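Local coordinates for flagellar biosynthetic protein FlhB (PDB 6Z0W) that probably forms part of the type III export apparatus that secretes flagellar subunits, and is probably required for formation of the basal-body rod, this being its cytoplasmic domain, at residues 54-57 with 58-62; 96-99 with 100-104. One frame throughout, in Å; residues are numbered along the deposited sequence.

Contact 1 (54-57 with 58-62)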
loop_
_atom_site.group_PDB
_atom_site.type_symbol
_atom_site.label_atom_id
_atom_site.label_comp_id
_atom_site.label_asym_id
_atom_site.label_seq_id
_atom_site.Cartn_x
_atom_site.Cartn_y
_atom_site.Cartn_z
ATOM N N ARG A 54 3.626 3.892 -9.235
ATOM C CA ARG A 54 2.820 2.981 -10.041
ATOM C C ARG A 54 3.519 2.615 -11.351
ATOM O O ARG A 54 3.559 1.432 -11.733
ATOM C CB ARG A 54 1.450 3.606 -10.288
ATOM C CG ARG A 54 0.599 3.655 -9.027
ATOM C CD ARG A 54 -0.670 4.469 -9.238
ATOM N NE ARG A 54 -1.471 3.937 -10.335
ATOM C CZ ARG A 54 -2.757 4.213 -10.545
ATOM N NH1 ARG A 54 -3.426 5.014 -9.718
ATOM N NH2 ARG A 54 -3.381 3.674 -11.584
ATOM N N GLU A 55 4.127 3.592 -12.032
ATOM C CA GLU A 55 4.766 3.269 -13.304
ATOM C C GLU A 55 5.938 2.301 -13.108
ATOM O O GLU A 55 6.111 1.372 -13.911
ATOM C CB GLU A 55 5.189 4.545 -14.028
ATOM C CG GLU A 55 6.613 4.993 -13.802
ATOM C CD GLU A 55 7.001 6.188 -14.677
ATOM O OE1 GLU A 55 6.119 6.747 -15.386
ATOM O OE2 GLU A 55 8.193 6.576 -14.630
ATOM N N VAL A 56 6.714 2.455 -12.019
ATOM C CA VAL A 56 7.809 1.515 -11.755
ATOM C C VAL A 56 7.249 0.144 -11.426
ATOM O O VAL A 56 7.721 -0.873 -11.937
ATOM C CB VAL A 56 8.733 2.026 -10.624
ATOM C CG1 VAL A 56 9.758 0.948 -10.211
ATOM C CG2 VAL A 56 9.438 3.298 -11.044
ATOM N N ALA A 57 6.211 0.097 -10.592
ATOM C CA ALA A 57 5.595 -1.180 -10.259
ATOM C C ALA A 57 5.104 -1.914 -11.506
ATOM O O ALA A 57 5.280 -3.134 -11.624
ATOM C CB ALA A 57 4.445 -0.950 -9.282
ATOM N N ARG A 58 4.478 -1.192 -12.442
ATOM C CA ARG A 58 3.988 -1.841 -13.652
ATOM C C ARG A 58 5.137 -2.307 -14.536
ATOM O O ARG A 58 5.056 -3.370 -15.163
ATOM C CB ARG A 58 3.074 -0.905 -14.442
ATOM C CG ARG A 58 2.278 -1.644 -15.532
ATOM C CD ARG A 58 2.354 -1.015 -16.937
ATOM N NE ARG A 58 1.710 -1.855 -17.965
ATOM C CZ ARG A 58 2.373 -2.549 -18.890
ATOM N NH1 ARG A 58 3.695 -2.504 -18.921
ATOM N NH2 ARG A 58 1.723 -3.286 -19.789
ATOM N N GLU A 59 6.190 -1.500 -14.633
ATOM C CA GLU A 59 7.394 -1.946 -15.318
ATOM C C GLU A 59 7.888 -3.289 -14.765
ATOM O O GLU A 59 8.268 -4.178 -15.539
ATOM C CB GLU A 59 8.467 -0.863 -15.213
ATOM C CG GLU A 59 9.693 -1.115 -16.042
ATOM C CD GLU A 59 9.442 -1.004 -17.540
ATOM O OE1 GLU A 59 8.558 -0.206 -17.944
ATOM O OE2 GLU A 59 10.144 -1.710 -18.312
ATOM N N TYR A 60 7.849 -3.476 -13.434
ATOM C CA TYR A 60 8.361 -4.689 -12.797
ATOM C C TYR A 60 7.286 -5.752 -12.573
ATOM O O TYR A 60 7.541 -6.741 -11.869
ATOM C CB TYR A 60 9.050 -4.344 -11.468
ATOM C CG TYR A 60 10.472 -3.830 -11.664
ATOM C CD1 TYR A 60 11.566 -4.679 -11.487
ATOM C CD2 TYR A 60 10.711 -2.525 -12.066
ATOM C CE1 TYR A 60 12.863 -4.220 -11.672
ATOM C CE2 TYR A 60 12.001 -2.049 -12.253
ATOM C CZ TYR A 60 13.077 -2.917 -12.054
ATOM O OH TYR A 60 14.382 -2.505 -12.237
ATOM N N ASN A 61 6.113 -5.596 -13.189
ATOM C CA ASN A 61 5.008 -6.548 -13.052
ATOM C C ASN A 61 4.631 -6.754 -11.587
ATOM O O ASN A 61 4.394 -7.882 -11.131
ATOM C CB ASN A 61 5.339 -7.888 -13.717
ATOM C CG ASN A 61 5.344 -7.793 -15.227
ATOM O OD1 ASN A 61 4.317 -7.509 -15.848
ATOM N ND2 ASN A 61 6.514 -7.975 -15.821
ATOM N N ILE A 62 4.590 -5.665 -10.831
ATOM C CA ILE A 62 4.152 -5.725 -9.444
ATOM C C ILE A 62 2.676 -5.356 -9.388
ATOM O O ILE A 62 2.269 -4.302 -9.904
ATOM C CB ILE A 62 5.011 -4.817 -8.552
ATOM C CG1 ILE A 62 6.425 -5.413 -8.460
ATOM C CG2 ILE A 62 4.366 -4.649 -7.156
ATOM C CD1 ILE A 62 7.459 -4.530 -7.843
#
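A57 and I62 make the tight side of this helix end: A57 CB lies 4.0 Å from I62 CB, and I62 N donates to A57 O over 2.7 Å in an almost straight bond (170° at the hydrogen). Alanine suits this buried place, its methyl being small enough to fit where I62 and I18 of strand 17-20 both touch the residue. I62 then brings a branched apolar side chain in beside that methyl as the backbone leaves the helix. The reversal is a Schellman motif. N61 is its C-prime residue with positive phi (56°), a conformation asparagine tolerates better than most side chains do, and N61 N reaches back to R58 O at 3.2 Å. Before it, R58 N and E59 N still make regular helical bonds to R54 O and E55 O. Y60 N bonds to V56 O at 3.0 Å and makes a weak second bond to A57 O. The packing is looser on the outer side. With CG beside its own backbone N (chi1 -81°), Y60 runs alongside V56 in the same direction; its CD2 stands 4.1 Å from V56 CG1, and V56 O lies in the ring plane at the edge, 3.4 Å from CD2. Both side chains also touch P13. E55, R58 and E59, long and charged, suit the exposed turn, where the ends of R58 and E59 lead away from the preceding turn.

Contact 2 (96-99 with 100-104)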
loop_
_atom_site.group_PDB
_atom_site.type_symbol
_atom_site.label_atom_id
_atom_site.label_comp_id
_atom_site.label_asym_id
_atom_site.label_seq_id
_atom_site.Cartn_x
_atom_site.Cartn_y
_atom_site.Cartn_z
ATOM N N LEU A 96 -2.487 -9.379 0.193
ATOM C CA LEU A 96 -1.292 -10.136 -0.182
ATOM C C LEU A 96 -1.653 -11.539 -0.634
ATOM O O LEU A 96 -1.083 -12.032 -1.612
ATOM C CB LEU A 96 -0.286 -10.181 0.971
ATOM C CG LEU A 96 0.424 -8.838 1.214
ATOM C CD1 LEU A 96 1.079 -8.814 2.604
ATOM C CD2 LEU A 96 1.453 -8.564 0.092
ATOM N N ALA A 97 -2.614 -12.190 0.046
ATOM C CA ALA A 97 -3.052 -13.517 -0.386
ATOM C C ALA A 97 -3.546 -13.485 -1.825
ATOM O O ALA A 97 -3.157 -14.326 -2.644
ATOM C CB ALA A 97 -4.152 -14.060 0.539
ATOM N N TYR A 98 -4.402 -12.510 -2.152
ATOM C CA TYR A 98 -4.886 -12.379 -3.523
ATOM C C TYR A 98 -3.730 -12.199 -4.498
ATOM O O TYR A 98 -3.685 -12.837 -5.560
ATOM C CB TYR A 98 -5.851 -11.195 -3.636
ATOM C CG TYR A 98 -5.951 -10.695 -5.059
ATOM C CD1 TYR A 98 -6.786 -11.329 -5.979
ATOM C CD2 TYR A 98 -5.174 -9.620 -5.501
ATOM C CE1 TYR A 98 -6.871 -10.886 -7.299
ATOM C CE2 TYR A 98 -5.252 -9.168 -6.817
ATOM C CZ TYR A 98 -6.101 -9.801 -7.706
ATOM O OH TYR A 98 -6.168 -9.349 -9.008
ATOM N N VAL A 99 -2.780 -11.326 -4.155
ATOM C CA VAL A 99 -1.639 -11.106 -5.041
ATOM C C VAL A 99 -0.858 -12.400 -5.235
ATOM O O VAL A 99 -0.537 -12.785 -6.370
ATOM C CB VAL A 99 -0.744 -9.971 -4.506
ATOM C CG1 VAL A 99 0.610 -9.969 -5.234
ATOM C CG2 VAL A 99 -1.451 -8.639 -4.673
ATOM N N PHE A 100 -0.562 -13.107 -4.141
ATOM C CA PHE A 100 0.227 -14.343 -4.251
ATOM C C PHE A 100 -0.510 -15.443 -5.013
ATOM O O PHE A 100 0.134 -16.341 -5.569
ATOM C CB PHE A 100 0.617 -14.861 -2.866
ATOM C CG PHE A 100 1.506 -13.917 -2.085
ATOM C CD1 PHE A 100 2.171 -12.869 -2.723
ATOM C CD2 PHE A 100 1.638 -14.053 -0.709
ATOM C CE1 PHE A 100 2.974 -11.987 -1.985
ATOM C CE2 PHE A 100 2.433 -13.191 0.034
ATOM C CZ PHE A 100 3.114 -12.151 -0.599
ATOM N N GLN A 101 -1.841 -15.411 -5.035
ATOM C CA GLN A 101 -2.626 -16.435 -5.703
ATOM C C GLN A 101 -2.943 -16.097 -7.168
ATOM O O GLN A 101 -3.651 -16.867 -7.823
ATOM C CB GLN A 101 -3.910 -16.688 -4.911
ATOM C CG GLN A 101 -3.673 -17.454 -3.617
ATOM C CD GLN A 101 -4.884 -17.436 -2.695
ATOM O OE1 GLN A 101 -5.754 -16.567 -2.814
ATOM N NE2 GLN A 101 -4.949 -18.393 -1.777
ATOM N N LEU A 102 -2.423 -14.989 -7.695
ATOM C CA LEU A 102 -2.656 -14.627 -9.086
ATOM C C LEU A 102 -2.016 -15.648 -10.014
ATOM O O LEU A 102 -0.964 -16.202 -9.698
ATOM C CB LEU A 102 -2.077 -13.246 -9.361
ATOM C CG LEU A 102 -2.995 -12.058 -9.122
ATOM C CD1 LEU A 102 -2.235 -10.748 -9.332
ATOM C CD2 LEU A 102 -4.204 -12.151 -10.034
ATOM N N ARG A 103 -2.646 -15.914 -11.160
ATOM C CA ARG A 103 -1.947 -16.697 -12.171
ATOM C C ARG A 103 -0.962 -15.856 -12.904
ATOM O O ARG A 103 -1.196 -14.670 -13.139
ATOM C CB ARG A 103 -2.782 -17.173 -13.325
ATOM C CG ARG A 103 -3.509 -18.289 -13.175
ATOM C CD ARG A 103 -4.628 -17.847 -12.488
ATOM N NE ARG A 103 -5.108 -19.092 -11.824
ATOM C CZ ARG A 103 -4.965 -19.476 -10.578
ATOM N NH1 ARG A 103 -4.051 -18.857 -9.774
ATOM N NH2 ARG A 103 -5.531 -20.615 -10.149
ATOM N N GLN A 104 0.024 -16.547 -13.446
ATOM C CA GLN A 104 1.095 -15.952 -14.195
ATOM C C GLN A 104 0.617 -14.889 -15.183
ATOM O O GLN A 104 0.549 -13.701 -14.837
ATOM C CB GLN A 104 1.851 -17.059 -14.912
ATOM C CG GLN A 104 2.364 -18.137 -13.968
ATOM C CD GLN A 104 3.882 -18.109 -13.833
ATOM O OE1 GLN A 104 4.437 -17.239 -13.150
ATOM N NE2 GLN A 104 4.559 -19.053 -14.494
#
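With CG set anti to its carbonyl carbon (chi1 -63°), F100 turns its ring back along the last turn of helix 89-100, next to L96, whose chi1 of -73° sends its side chain the same way. This is an i to i+4 pairing at a helix C-terminus: F100 CZ meets L96 CD2 at 4.0 Å, while L96 O sits 3.2 Å above one face of the ring, offset toward its rim. The same oxygen accepts F100 N at 2.8 Å, so backbone and ring of one residue meet a single carbonyl. Leucine suits the buried position, where it also packs on V17 and P39; beta-branched V99 touches V17 and A63. Past F100 the regular bonding gives way. Q101 N bonds to A97 O and only weakly to Y98 O; its CG and amide carbon CD both lie along A97 O, and a polar end suits so exposed a residue. L102 N then bonds to V99 O, approaching from well above the carbonyl plane. Y98, amphipathic and partly exposed, offers its ring to L102 while also touching I116. L102 crosses that ring with CG over one face, and its methyl CD2 comes within 3.6 Å of Y98 OH.

Overall arrangement
Both contacts are C-terminal ends of helices in the cytoplasmic domain of FlhB, and they come in series along the chain: contact 1 closes helix 47-59 shortly before strand 64-66, and contact 2 closes helix 89-100, after which the chain leads toward strand 114-115 through a loop that is partly unmodelled (105-110). Their centres are about 16 Å apart and their nearest atoms about 7 Å, so they do not touch. What they share is the mixed five-stranded sheet: A57 of contact 1 packs on I18 and L96 and V99 of contact 2 pack on V17, neighbouring residues of strand 17-20. Both helix ends therefore pack on the same strand, while their outer residues form part of the domain surface.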